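Local coordinates for PTS EIIA type-4 domain-containing protein (Streptococcus agalactiae NEM316, PDB 4TKZ) that probably acts as a cytoplasmic phosphocarrier of the bacterial phosphotransferase system, relaying phosphoryl groups during sugar uptake, at residues 2-7 against 28-33; 7-12 against 33-38; 55-60 against 106-111. One frame throughout, in Å; residues are numbered along the deposited sequence.

Interaction 1: residues 2-7 against 28-33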
ATOM      1  N   ILE A   2      18.988  -7.662  -6.889  1.00 25.39           N
ATOM      2  CA  ILE A   2      18.349  -6.351  -6.834  1.00 24.99           C
ATOM      3  C   ILE A   2      17.816  -6.156  -5.424  1.00 24.10           C
ATOM      4  O   ILE A   2      16.947  -6.906  -4.981  1.00 24.32           O
ATOM      5  CB  ILE A   2      17.196  -6.233  -7.850  1.00 20.53           C
ATOM      6  CG1 ILE A   2      17.744  -6.271  -9.280  1.00 24.56           C
ATOM      7  CG2 ILE A   2      16.409  -4.949  -7.621  1.00 22.18           C
ATOM      8  CD1 ILE A   2      16.709  -6.627 -10.349  1.00 27.15           C
ATOM      9  N   LYS A   3      18.354  -5.177  -4.701  1.00 23.24           N
ATOM     10  CA  LYS A   3      17.901  -4.919  -3.337  1.00 19.21           C
ATOM     11  C   LYS A   3      16.623  -4.078  -3.329  1.00 22.39           C
ATOM     12  O   LYS A   3      16.514  -3.090  -4.059  1.00 18.15           O
ATOM     13  CB  LYS A   3      19.002  -4.233  -2.513  1.00 16.72           C
ATOM     14  CG  LYS A   3      18.586  -3.979  -1.070  1.00 21.43           C
ATOM     15  CD  LYS A   3      19.713  -3.435  -0.223  1.00 19.60           C
ATOM     16  CE  LYS A   3      19.208  -3.062   1.159  1.00 16.85           C
ATOM     17  NZ  LYS A   3      20.328  -2.905   2.138  1.00 21.40           N
ATOM     18  N   ILE A   4      15.656  -4.480  -2.506  1.00 22.60           N
ATOM     19  CA  ILE A   4      14.376  -3.776  -2.398  1.00 17.59           C
ATOM     20  C   ILE A   4      14.317  -2.998  -1.096  1.00 23.26           C
ATOM     21  O   ILE A   4      14.464  -3.574  -0.017  1.00 21.70           O
ATOM     22  CB  ILE A   4      13.198  -4.784  -2.460  1.00 16.54           C
ATOM     23  CG1 ILE A   4      13.196  -5.492  -3.808  1.00 17.15           C
ATOM     24  CG2 ILE A   4      11.847  -4.088  -2.240  1.00 18.30           C
ATOM     25  CD1 ILE A   4      12.197  -6.639  -3.897  1.00 15.78           C
ATOM     26  N   ILE A   5      14.103  -1.687  -1.195  1.00 14.61           N
ATOM     27  CA  ILE A   5      14.031  -0.858  -0.007  1.00 15.38           C
ATOM     28  C   ILE A   5      12.685  -0.163   0.054  1.00 18.83           C
ATOM     29  O   ILE A   5      12.284   0.541  -0.883  1.00 20.43           O
ATOM     30  CB  ILE A   5      15.153   0.199  -0.006  1.00 16.64           C
ATOM     31  CG1 ILE A   5      16.508  -0.482  -0.157  1.00 17.07           C
ATOM     32  CG2 ILE A   5      15.121   1.032   1.275  1.00 16.90           C
ATOM     33  CD1 ILE A   5      17.698   0.514  -0.190  1.00 14.14           C
ATOM     34  N   ILE A   6      11.992  -0.358   1.167  1.00 18.79           N
ATOM     35  CA  ILE A   6      10.692   0.255   1.381  1.00 19.97           C
ATOM     36  C   ILE A   6      10.799   1.430   2.345  1.00 21.79           C
ATOM     37  O   ILE A   6      11.189   1.254   3.513  1.00 20.70           O
ATOM     38  CB  ILE A   6       9.706  -0.768   1.970  1.00 19.70           C
ATOM     39  CG1 ILE A   6       9.582  -1.994   1.060  1.00 16.79           C
ATOM     40  CG2 ILE A   6       8.325  -0.141   2.165  1.00 18.79           C
ATOM     41  CD1 ILE A   6       8.756  -3.131   1.679  1.00 19.10           C
ATOM     42  N   VAL A   7      10.457   2.624   1.865  1.00 16.80           N
ATOM     43  CA  VAL A   7      10.462   3.812   2.710  1.00 17.08           C
ATOM     44  C   VAL A   7       9.071   4.415   2.745  1.00 14.50           C
ATOM     45  O   VAL A   7       8.516   4.761   1.700  1.00 13.21           O
ATOM     46  CB  VAL A   7      11.447   4.881   2.185  1.00 17.95           C
ATOM     47  CG1 VAL A   7      11.734   5.894   3.278  1.00 17.75           C
ATOM     48  CG2 VAL A   7      12.719   4.224   1.699  1.00 15.30           C
ATOM     49  N   GLU A  28      15.492 -12.291   1.153  1.00 24.22           N
ATOM     50  CA  GLU A  28      16.815 -11.656   1.239  1.00 27.69           C
ATOM     51  C   GLU A  28      16.783 -10.282   0.593  1.00 25.58           C
ATOM     52  O   GLU A  28      16.020 -10.055  -0.346  1.00 23.26           O
ATOM     53  CB  GLU A  28      17.874 -12.502   0.524  1.00 26.95           C
ATOM     54  CG  GLU A  28      17.959 -13.943   0.997  1.00 42.59           C
ATOM     55  CD  GLU A  28      18.353 -14.895  -0.122  1.00 58.01           C
ATOM     56  OE1 GLU A  28      19.173 -14.497  -0.984  1.00 54.41           O
ATOM     57  OE2 GLU A  28      17.835 -16.034  -0.144  1.00 54.76           O
ATOM     58  N   TYR A  29      17.625  -9.372   1.081  1.00 20.59           N
ATOM     59  CA  TYR A  29      17.788  -8.080   0.432  1.00 20.24           C
ATOM     60  C   TYR A  29      16.484  -7.308   0.280  1.00 21.30           C
ATOM     61  O   TYR A  29      16.199  -6.743  -0.776  1.00 20.59           O
ATOM     62  CB  TYR A  29      18.458  -8.271  -0.921  1.00 22.26           C
ATOM     63  CG  TYR A  29      19.752  -9.030  -0.796  1.00 31.85           C
ATOM     64  CD1 TYR A  29      20.820  -8.481  -0.105  1.00 32.75           C
ATOM     65  CD2 TYR A  29      19.904 -10.299  -1.345  1.00 33.60           C
ATOM     66  CE1 TYR A  29      22.006  -9.155   0.028  1.00 35.74           C
ATOM     67  CE2 TYR A  29      21.096 -10.988  -1.216  1.00 34.34           C
ATOM     68  CZ  TYR A  29      22.144 -10.400  -0.529  1.00 36.26           C
ATOM     69  OH  TYR A  29      23.340 -11.062  -0.388  1.00 42.28           O
ATOM     70  N   VAL A  30      15.692  -7.301   1.344  1.00 17.99           N
ATOM     71  CA  VAL A  30      14.481  -6.504   1.388  1.00 14.68           C
ATOM     72  C   VAL A  30      14.446  -5.839   2.752  1.00 18.02           C
ATOM     73  O   VAL A  30      14.381  -6.525   3.771  1.00 21.62           O
ATOM     74  CB  VAL A  30      13.216  -7.389   1.214  1.00 19.47           C
ATOM     75  CG1 VAL A  30      11.960  -6.546   1.360  1.00 17.63           C
ATOM     76  CG2 VAL A  30      13.236  -8.102  -0.133  1.00 18.87           C
ATOM     77  N   VAL A  31      14.529  -4.510   2.781  1.00 17.12           N
ATOM     78  CA  VAL A  31      14.536  -3.784   4.048  1.00 16.76           C
ATOM     79  C   VAL A  31      13.483  -2.691   4.095  1.00 15.21           C
ATOM     80  O   VAL A  31      13.053  -2.159   3.057  1.00 21.52           O
ATOM     81  CB  VAL A  31      15.916  -3.147   4.340  1.00 27.21           C
ATOM     82  CG1 VAL A  31      17.015  -4.184   4.259  1.00 30.66           C
ATOM     83  CG2 VAL A  31      16.191  -2.034   3.366  1.00 20.65           C
ATOM     84  N   GLY A  32      13.081  -2.338   5.309  1.00 15.22           N
ATOM     85  CA  GLY A  32      12.138  -1.252   5.487  1.00 16.39           C
ATOM     86  C   GLY A  32      12.768  -0.133   6.287  1.00 25.72           C
ATOM     87  O   GLY A  32      13.524  -0.376   7.233  1.00 24.18           O
ATOM     88  N   ILE A  33      12.474   1.097   5.886  1.00 17.41           N
ATOM     89  CA  ILE A  33      12.822   2.256   6.680  1.00 17.86           C
ATOM     90  C   ILE A  33      11.527   2.928   7.122  1.00 20.62           C
ATOM     91  O   ILE A  33      10.815   3.528   6.311  1.00 17.89           O
ATOM     92  CB  ILE A  33      13.714   3.232   5.876  1.00 16.14           C
ATOM     93  CG1 ILE A  33      15.008   2.527   5.466  1.00 15.75           C
ATOM     94  CG2 ILE A  33      14.019   4.459   6.690  1.00 19.28           C
ATOM     95  CD1 ILE A  33      15.965   3.378   4.630  1.00 21.02           C
TER
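The carbonyl oxygen of Y29 is held by two donors: I4 N gives it a nearly linear hydrogen bond (N to O 2.9 Å), and the guanidinium of R103 supplies a second. From here the strands run parallel, 18° apart, and alternate residues I4 and I6 make the backbone bonds, donor and acceptor alternating between the strands. V31 gives N-H to I4 O and takes one from I6 N, and the shortest bond follows from I33 N to I6 O at 2.7 Å. On the face carrying I5, V31 and I33, CG1 of V31 is anti to its carbonyl carbon (chi1 -53°), leaving CG2 between it and the backbone N, 3.9 Å from both CG1 and CG2 of I5. The extended chain of K3 slants over the same valine, with CE 3.9 Å from V31 CG2, before its NZ makes a salt bridge with E51. On the other face V30 CG2 lies alongside I4, 4.1 Å from I4 CB, while G32 sets no side chain beside I6. Helix 41-52 packs on I5 and V31; helices 12-24 and 93-102 pack on the I4 and I6 face, and strand 57-62 bonds along the other edge of strand 3-9, making it an inner strand.

Interaction 2: residues 7-12 against 33-38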
ATOM      1  N   VAL A   7      10.457   2.624   1.865  1.00 16.80           N
ATOM      2  CA  VAL A   7      10.462   3.812   2.710  1.00 17.08           C
ATOM      3  C   VAL A   7       9.071   4.415   2.745  1.00 14.50           C
ATOM      4  O   VAL A   7       8.516   4.761   1.700  1.00 13.21           O
ATOM      5  CB  VAL A   7      11.447   4.881   2.185  1.00 17.95           C
ATOM      6  CG1 VAL A   7      11.734   5.894   3.278  1.00 17.75           C
ATOM      7  CG2 VAL A   7      12.719   4.224   1.699  1.00 15.30           C
ATOM      8  N   ALA A   8       8.493   4.542   3.937  1.00 17.29           N
ATOM      9  CA  ALA A   8       7.138   5.072   4.045  1.00 13.87           C
ATOM     10  C   ALA A   8       6.842   5.652   5.422  1.00 12.56           C
ATOM     11  O   ALA A   8       7.545   5.370   6.389  1.00 18.44           O
ATOM     12  CB  ALA A   8       6.112   3.980   3.682  1.00 15.86           C
ATOM     13  N   HIS A   9       5.796   6.472   5.483  1.00 17.01           N
ATOM     14  CA  HIS A   9       5.351   7.125   6.708  1.00 14.19           C
ATOM     15  C   HIS A   9       4.887   6.138   7.777  1.00 18.69           C
ATOM     16  O   HIS A   9       4.197   5.156   7.479  1.00 17.84           O
ATOM     17  CB  HIS A   9       4.190   8.074   6.386  1.00 16.97           C
ATOM     18  CG  HIS A   9       4.586   9.279   5.584  1.00 20.57           C
ATOM     19  ND1 HIS A   9       4.670   9.262   4.207  1.00 17.86           N
ATOM     20  CD2 HIS A   9       4.894  10.541   5.964  1.00 21.20           C
ATOM     21  CE1 HIS A   9       5.033  10.459   3.777  1.00 21.39           C
ATOM     22  NE2 HIS A   9       5.169  11.254   4.823  1.00 23.91           N
ATOM     23  N   GLY A  10       5.231   6.425   9.027  1.00 17.37           N
ATOM     24  CA  GLY A  10       4.862   5.571  10.140  1.00 21.04           C
ATOM     25  C   GLY A  10       5.517   4.211  10.045  1.00 21.01           C
ATOM     26  O   GLY A  10       6.643   4.096   9.553  1.00 19.04           O
ATOM     27  N   ASN A  11       4.817   3.185  10.524  1.00 18.19           N
ATOM     28  CA  ASN A  11       5.304   1.819  10.422  1.00 20.07           C
ATOM     29  C   ASN A  11       4.653   1.046   9.268  1.00 22.52           C
ATOM     30  O   ASN A  11       4.564  -0.171   9.309  1.00 21.53           O
ATOM     31  CB  ASN A  11       5.145   1.091  11.764  1.00 20.90           C
ATOM     32  CG  ASN A  11       6.051   1.677  12.847  1.00 29.21           C
ATOM     33  OD1 ASN A  11       5.612   2.460  13.689  1.00 28.94           O
ATOM     34  ND2 ASN A  11       7.325   1.314  12.810  1.00 25.29           N
ATOM     35  N   PHE A  12       4.203   1.781   8.250  1.00 18.73           N
ATOM     36  CA  PHE A  12       3.787   1.221   6.951  1.00 18.14           C
ATOM     37  C   PHE A  12       4.827   0.216   6.429  1.00 17.93           C
ATOM     38  O   PHE A  12       4.446  -0.874   6.025  1.00 16.98           O
ATOM     39  CB  PHE A  12       3.564   2.393   5.966  1.00 20.38           C
ATOM     40  CG  PHE A  12       3.022   2.025   4.577  1.00 22.51           C
ATOM     41  CD1 PHE A  12       3.602   1.038   3.782  1.00 20.41           C
ATOM     42  CD2 PHE A  12       1.996   2.783   4.030  1.00 22.40           C
ATOM     43  CE1 PHE A  12       3.119   0.769   2.508  1.00 28.62           C
ATOM     44  CE2 PHE A  12       1.498   2.520   2.757  1.00 19.67           C
ATOM     45  CZ  PHE A  12       2.063   1.512   1.995  1.00 23.57           C
ATOM     46  N   ILE A  33      12.474   1.097   5.886  1.00 17.41           N
ATOM     47  CA  ILE A  33      12.822   2.256   6.680  1.00 17.86           C
ATOM     48  C   ILE A  33      11.527   2.928   7.122  1.00 20.62           C
ATOM     49  O   ILE A  33      10.815   3.528   6.311  1.00 17.89           O
ATOM     50  CB  ILE A  33      13.714   3.232   5.876  1.00 16.14           C
ATOM     51  CG1 ILE A  33      15.008   2.527   5.466  1.00 15.75           C
ATOM     52  CG2 ILE A  33      14.019   4.459   6.690  1.00 19.28           C
ATOM     53  CD1 ILE A  33      15.965   3.378   4.630  1.00 21.02           C
ATOM     54  N   ASN A  34      11.225   2.821   8.412  1.00 17.90           N
ATOM     55  CA  ASN A  34      10.012   3.406   8.956  1.00 17.32           C
ATOM     56  C   ASN A  34      10.186   4.885   9.290  1.00 21.14           C
ATOM     57  O   ASN A  34      10.916   5.231  10.217  1.00 23.26           O
ATOM     58  CB  ASN A  34       9.561   2.633  10.203  1.00 20.18           C
ATOM     59  CG  ASN A  34       9.293   1.162   9.919  1.00 21.87           C
ATOM     60  OD1 ASN A  34       8.243   0.805   9.389  1.00 22.38           O
ATOM     61  ND2 ASN A  34      10.236   0.304  10.288  1.00 24.63           N
ATOM     62  N   PHE A  35       9.511   5.746   8.534  1.00 20.09           N
ATOM     63  CA  PHE A  35       9.561   7.188   8.762  1.00 22.26           C
ATOM     64  C   PHE A  35       8.545   7.554   9.831  1.00 19.29           C
ATOM     65  O   PHE A  35       7.422   7.957   9.528  1.00 20.39           O
ATOM     66  CB  PHE A  35       9.265   7.944   7.465  1.00 16.72           C
ATOM     67  CG  PHE A  35       9.336   9.445   7.596  1.00 22.28           C
ATOM     68  CD1 PHE A  35      10.368  10.051   8.308  1.00 25.82           C
ATOM     69  CD2 PHE A  35       8.384  10.249   6.986  1.00 23.93           C
ATOM     70  CE1 PHE A  35      10.445  11.437   8.420  1.00 23.37           C
ATOM     71  CE2 PHE A  35       8.446  11.638   7.086  1.00 19.05           C
ATOM     72  CZ  PHE A  35       9.484  12.237   7.811  1.00 21.93           C
ATOM     73  N   ILE A  36       8.955   7.419  11.087  1.00 19.84           N
ATOM     74  CA  ILE A  36       8.029   7.565  12.205  1.00 25.67           C
ATOM     75  C   ILE A  36       8.055   8.979  12.774  1.00 26.66           C
ATOM     76  O   ILE A  36       8.941   9.778  12.456  1.00 25.75           O
ATOM     77  CB  ILE A  36       8.348   6.559  13.327  1.00 26.51           C
ATOM     78  CG1 ILE A  36       9.722   6.859  13.931  1.00 21.58           C
ATOM     79  CG2 ILE A  36       8.292   5.119  12.802  1.00 23.19           C
ATOM     80  CD1 ILE A  36      10.056   6.018  15.133  1.00 29.96           C
ATOM     81  N   ALA A  37       7.070   9.290  13.611  1.00 25.22           N
ATOM     82  CA  ALA A  37       7.009  10.588  14.265  1.00 25.80           C
ATOM     83  C   ALA A  37       8.279  10.818  15.061  1.00 29.93           C
ATOM     84  O   ALA A  37       8.723   9.943  15.807  1.00 29.04           O
ATOM     85  CB  ALA A  37       5.800  10.679  15.173  1.00 33.24           C
ATOM     86  N   GLY A  38       8.861  11.997  14.883  1.00 30.36           N
ATOM     87  CA  GLY A  38      10.096  12.353  15.554  1.00 33.06           C
ATOM     88  C   GLY A  38      11.273  12.357  14.601  1.00 30.29           C
ATOM     89  O   GLY A  38      12.277  13.025  14.852  1.00 29.22           O
TER
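CG of H9 stands anti to its carbonyl carbon (chi1 -69°) and CG of F35 anti to its backbone N (chi1 -178°), and the two rings come side by side in an offset edge-to-face pair. The F35 edge is turned toward the imidazole face with the planes 62° apart, and CD2 of H9 lies 3.6 Å from CD2 of F35, near the phenyl plane. Between the backbones, F35 N bonds to A8 O at 2.9 Å, and G10 N reaches F35 O at 2.7 Å from above the carbonyl plane. G10, at positive phi, is the second residue of a type II' turn from H9 to F12 that leads into helix 12-24, and its O touches N34 CB at 3.3 Å. The amide side chains of N34 and N11 cross at about a right angle; both ND2 atoms donate to the carboxylate of D14. ND1 of H9 is fixed by D63, and the backbone O of H9 takes a hydrogen bond from S19 of the second subunit. A histidine at the C-terminal end of the first strand of a beta-alpha-beta unit, with an aspartate on its ND1, is the arrangement of mannose-type EIIA domains, so H9 is probably the phosphorylated residue.

Interaction 3: residues 55-60 against 106-111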
ATOM      1  N   PHE A  55      25.413  -1.903  -2.634  1.00 20.13           N
ATOM      2  CA  PHE A  55      24.525  -2.428  -3.669  1.00 21.67           C
ATOM      3  C   PHE A  55      24.539  -1.566  -4.935  1.00 26.20           C
ATOM      4  O   PHE A  55      24.686  -0.344  -4.869  1.00 23.83           O
ATOM      5  CB  PHE A  55      23.112  -2.626  -3.104  1.00 22.70           C
ATOM      6  CG  PHE A  55      23.042  -3.671  -2.022  1.00 24.45           C
ATOM      7  CD1 PHE A  55      23.307  -3.337  -0.697  1.00 18.24           C
ATOM      8  CD2 PHE A  55      22.731  -4.990  -2.328  1.00 21.66           C
ATOM      9  CE1 PHE A  55      23.263  -4.280   0.295  1.00 24.38           C
ATOM     10  CE2 PHE A  55      22.678  -5.949  -1.332  1.00 29.30           C
ATOM     11  CZ  PHE A  55      22.941  -5.594  -0.016  1.00 29.68           C
ATOM     12  N   LYS A  56      24.418  -2.218  -6.089  1.00 25.27           N
ATOM     13  CA  LYS A  56      24.549  -1.543  -7.374  1.00 27.17           C
ATOM     14  C   LYS A  56      23.192  -1.383  -8.060  1.00 23.64           C
ATOM     15  O   LYS A  56      22.960  -0.410  -8.787  1.00 23.64           O
ATOM     16  CB  LYS A  56      25.522  -2.332  -8.254  1.00 29.72           C
ATOM     17  CG  LYS A  56      25.629  -1.884  -9.702  1.00 40.99           C
ATOM     18  CD  LYS A  56      26.561  -2.827 -10.462  1.00 53.37           C
ATOM     19  CE  LYS A  56      26.610  -2.522 -11.952  1.00 56.47           C
ATOM     20  NZ  LYS A  56      27.414  -3.541 -12.695  1.00 58.43           N
ATOM     21  N   GLU A  57      22.304  -2.346  -7.816  1.00 26.64           N
ATOM     22  CA  GLU A  57      20.966  -2.368  -8.402  1.00 29.78           C
ATOM     23  C   GLU A  57      19.947  -2.315  -7.273  1.00 21.88           C
ATOM     24  O   GLU A  57      19.834  -3.261  -6.493  1.00 25.87           O
ATOM     25  CB  GLU A  57      20.777  -3.651  -9.208  1.00 32.08           C
ATOM     26  CG  GLU A  57      21.849  -3.882 -10.269  1.00 31.30           C
ATOM     27  CD  GLU A  57      21.672  -3.008 -11.497  1.00 36.47           C
ATOM     28  OE1 GLU A  57      20.609  -2.363 -11.630  1.00 36.28           O
ATOM     29  OE2 GLU A  57      22.598  -2.973 -12.337  1.00 40.31           O
ATOM     30  N   ILE A  58      19.214  -1.208  -7.184  1.00 19.75           N
ATOM     31  CA  ILE A  58      18.361  -0.934  -6.025  1.00 19.46           C
ATOM     32  C   ILE A  58      16.983  -0.417  -6.424  1.00 22.52           C
ATOM     33  O   ILE A  58      16.852   0.548  -7.184  1.00 17.71           O
ATOM     34  CB  ILE A  58      19.024   0.085  -5.070  1.00 20.30           C
ATOM     35  CG1 ILE A  58      20.332  -0.479  -4.518  1.00 24.89           C
ATOM     36  CG2 ILE A  58      18.102   0.456  -3.917  1.00 15.22           C
ATOM     37  CD1 ILE A  58      21.453   0.537  -4.473  1.00 20.75           C
ATOM     38  N   LEU A  59      15.946  -1.071  -5.912  1.00 20.16           N
ATOM     39  CA  LEU A  59      14.598  -0.597  -6.158  1.00 19.09           C
ATOM     40  C   LEU A  59      14.041  -0.044  -4.859  1.00 16.80           C
ATOM     41  O   LEU A  59      13.927  -0.765  -3.868  1.00 19.24           O
ATOM     42  CB  LEU A  59      13.715  -1.731  -6.703  1.00 16.06           C
ATOM     43  CG  LEU A  59      12.246  -1.370  -6.941  1.00 17.70           C
ATOM     44  CD1 LEU A  59      12.088  -0.225  -7.940  1.00 21.15           C
ATOM     45  CD2 LEU A  59      11.470  -2.586  -7.400  1.00 20.37           C
ATOM     46  N   VAL A  60      13.688   1.236  -4.871  1.00 18.84           N
ATOM     47  CA  VAL A  60      13.124   1.879  -3.693  1.00 17.86           C
ATOM     48  C   VAL A  60      11.626   2.097  -3.852  1.00 21.72           C
ATOM     49  O   VAL A  60      11.166   2.831  -4.747  1.00 17.52           O
ATOM     50  CB  VAL A  60      13.784   3.230  -3.390  1.00 19.83           C
ATOM     51  CG1 VAL A  60      13.201   3.791  -2.099  1.00 19.12           C
ATOM     52  CG2 VAL A  60      15.301   3.082  -3.284  1.00 22.07           C
ATOM     53  N   PHE A 106      16.005 -10.720 -13.594  1.00 34.67           N
ATOM     54  CA  PHE A 106      16.706  -9.572 -14.159  1.00 38.03           C
ATOM     55  C   PHE A 106      18.029  -9.255 -13.484  1.00 40.33           C
ATOM     56  O   PHE A 106      18.138  -9.278 -12.260  1.00 38.49           O
ATOM     57  CB  PHE A 106      15.811  -8.328 -14.129  1.00 39.14           C
ATOM     58  CG  PHE A 106      14.504  -8.507 -14.840  1.00 38.21           C
ATOM     59  CD1 PHE A 106      14.434  -8.415 -16.224  1.00 39.02           C
ATOM     60  CD2 PHE A 106      13.346  -8.769 -14.126  1.00 34.16           C
ATOM     61  CE1 PHE A 106      13.228  -8.582 -16.882  1.00 40.52           C
ATOM     62  CE2 PHE A 106      12.136  -8.937 -14.776  1.00 35.20           C
ATOM     63  CZ  PHE A 106      12.078  -8.842 -16.158  1.00 39.71           C
ATOM     64  N   GLU A 107      19.031  -8.955 -14.302  1.00 42.19           N
ATOM     65  CA  GLU A 107      20.298  -8.443 -13.803  1.00 47.44           C
ATOM     66  C   GLU A 107      20.122  -7.019 -13.292  1.00 45.54           C
ATOM     67  O   GLU A 107      20.638  -6.658 -12.230  1.00 47.04           O
ATOM     68  CB  GLU A 107      21.347  -8.450 -14.911  1.00 52.74           C
ATOM     69  CG  GLU A 107      22.009  -9.792 -15.156  1.00 55.73           C
ATOM     70  CD  GLU A 107      23.471  -9.632 -15.516  1.00 65.70           C
ATOM     71  OE1 GLU A 107      24.135 -10.650 -15.804  1.00 61.72           O
ATOM     72  OE2 GLU A 107      23.954  -8.478 -15.505  1.00 65.08           O
ATOM     73  N   HIS A 108      19.384  -6.217 -14.056  1.00 41.09           N
ATOM     74  CA  HIS A 108      19.272  -4.787 -13.787  1.00 44.99           C
ATOM     75  C   HIS A 108      17.870  -4.352 -13.391  1.00 35.40           C
ATOM     76  O   HIS A 108      16.892  -4.761 -14.008  1.00 34.97           O
ATOM     77  CB  HIS A 108      19.715  -3.990 -15.014  1.00 43.50           C
ATOM     78  CG  HIS A 108      21.163  -4.157 -15.351  1.00 50.79           C
ATOM     79  ND1 HIS A 108      22.139  -3.307 -14.876  1.00 51.83           N
ATOM     80  CD2 HIS A 108      21.800  -5.077 -16.112  1.00 47.25           C
ATOM     81  CE1 HIS A 108      23.317  -3.697 -15.334  1.00 52.53           C
ATOM     82  NE2 HIS A 108      23.139  -4.769 -16.085  1.00 56.50           N
ATOM     83  N   VAL A 109      17.794  -3.489 -12.382  1.00 33.04           N
ATOM     84  CA  VAL A 109      16.522  -2.948 -11.908  1.00 32.14           C
ATOM     85  C   VAL A 109      15.754  -2.204 -13.016  1.00 35.49           C
ATOM     86  O   VAL A 109      14.524  -2.154 -12.994  1.00 28.53           O
ATOM     87  CB  VAL A 109      16.724  -2.041 -10.664  1.00 29.82           C
ATOM     88  CG1 VAL A 109      17.510  -0.781 -11.023  1.00 27.82           C
ATOM     89  CG2 VAL A 109      15.383  -1.685 -10.030  1.00 22.46           C
ATOM     90  N   ASP A 110      16.476  -1.644 -13.990  1.00 28.74           N
ATOM     91  CA  ASP A 110      15.837  -0.978 -15.129  1.00 33.98           C
ATOM     92  C   ASP A 110      14.857  -1.897 -15.860  1.00 34.69           C
ATOM     93  O   ASP A 110      13.797  -1.464 -16.308  1.00 42.49           O
ATOM     94  CB  ASP A 110      16.883  -0.481 -16.131  1.00 38.83           C
ATOM     95  CG  ASP A 110      17.696   0.680 -15.604  1.00 48.06           C
ATOM     96  OD1 ASP A 110      17.359   1.208 -14.523  1.00 45.49           O
ATOM     97  OD2 ASP A 110      18.674   1.073 -16.281  1.00 49.55           O
ATOM     98  N   ASP A 111      15.223  -3.167 -15.983  1.00 35.07           N
ATOM     99  CA  ASP A 111      14.425  -4.118 -16.748  1.00 33.09           C
ATOM    100  C   ASP A 111      13.325  -4.740 -15.892  1.00 34.96           C
ATOM    101  O   ASP A 111      12.468  -5.464 -16.393  1.00 36.69           O
ATOM    102  CB  ASP A 111      15.341  -5.188 -17.350  1.00 38.67           C
ATOM    103  CG  ASP A 111      16.450  -4.589 -18.202  1.00 48.10           C
ATOM    104  OD1 ASP A 111      16.171  -3.607 -18.920  1.00 54.04           O
ATOM    105  OD2 ASP A 111      17.598  -5.086 -18.141  1.00 41.03           O
TER
HETATM  106  O   HOH W   1      19.469  -1.028 -13.849  1.00 35.13           O
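The carboxylate of E57 receives the backbone of the loop at V109, tying the first residue of a central strand in this parallel, doubly wound alpha/beta fold to the start of helix 110-122. V109 N donates to E57 OE1 over 3.1 Å, coming from above the carboxylate plane. A water also donates to OE1 at 2.8 Å and accepts from D110 N, so the acid meets two successive backbone N-H groups, one directly and one through solvent. OE2 lies 2.6 Å from H108 ND1, with the carboxylate almost perpendicular to the imidazole plane. The bend of the glutamate chain at chi2 (-76°) carries CD toward the loop, while CG touches E107 O at 3.6 Å. The start of the helix would be expected to stabilise negative charge on E57. V109 wedges in beside it: CG1 is 3.5 Å from E57 OE1, and CG2 packs 3.7 Å from L59 CB, on the same strand.

Further out, backbone bonds to K3 on one side and, through K56 and I58, to strand 84-89 on the other fix strand 57-62 in the sheet. The side chain of E57 also touches K84, and K86 lies against both L59 and V109. V113, one turn into the helix, also rests on L59. At the helix entry the backbone turns tightly, D111 N bonding to H108 O at 3.0 Å.

All three contacts involve one four-stranded parallel sheet, ordered 30-35, 3-9, 57-62, 84-89. Interactions 1 and 2 are successive lengths of the same strand pair, their centres 14 Å apart and sharing V7 and I33; they complete one beta-alpha-beta unit through helix 12-24. Interaction 3 follows in the chain, 12 Å from interaction 1, and joins strand 57-62 to the loop before helix 110-122; beside strand 3-9, K3 O and I5 N pair with L59, and the rings of Y29 and F55 meet. Interactions 2 and 3 lie 23 Å apart on opposite sides of the chain's centre. The probable phosphorylation site sits at the C-terminal ends of the strands, far from the E57 junction at their N-terminal ends.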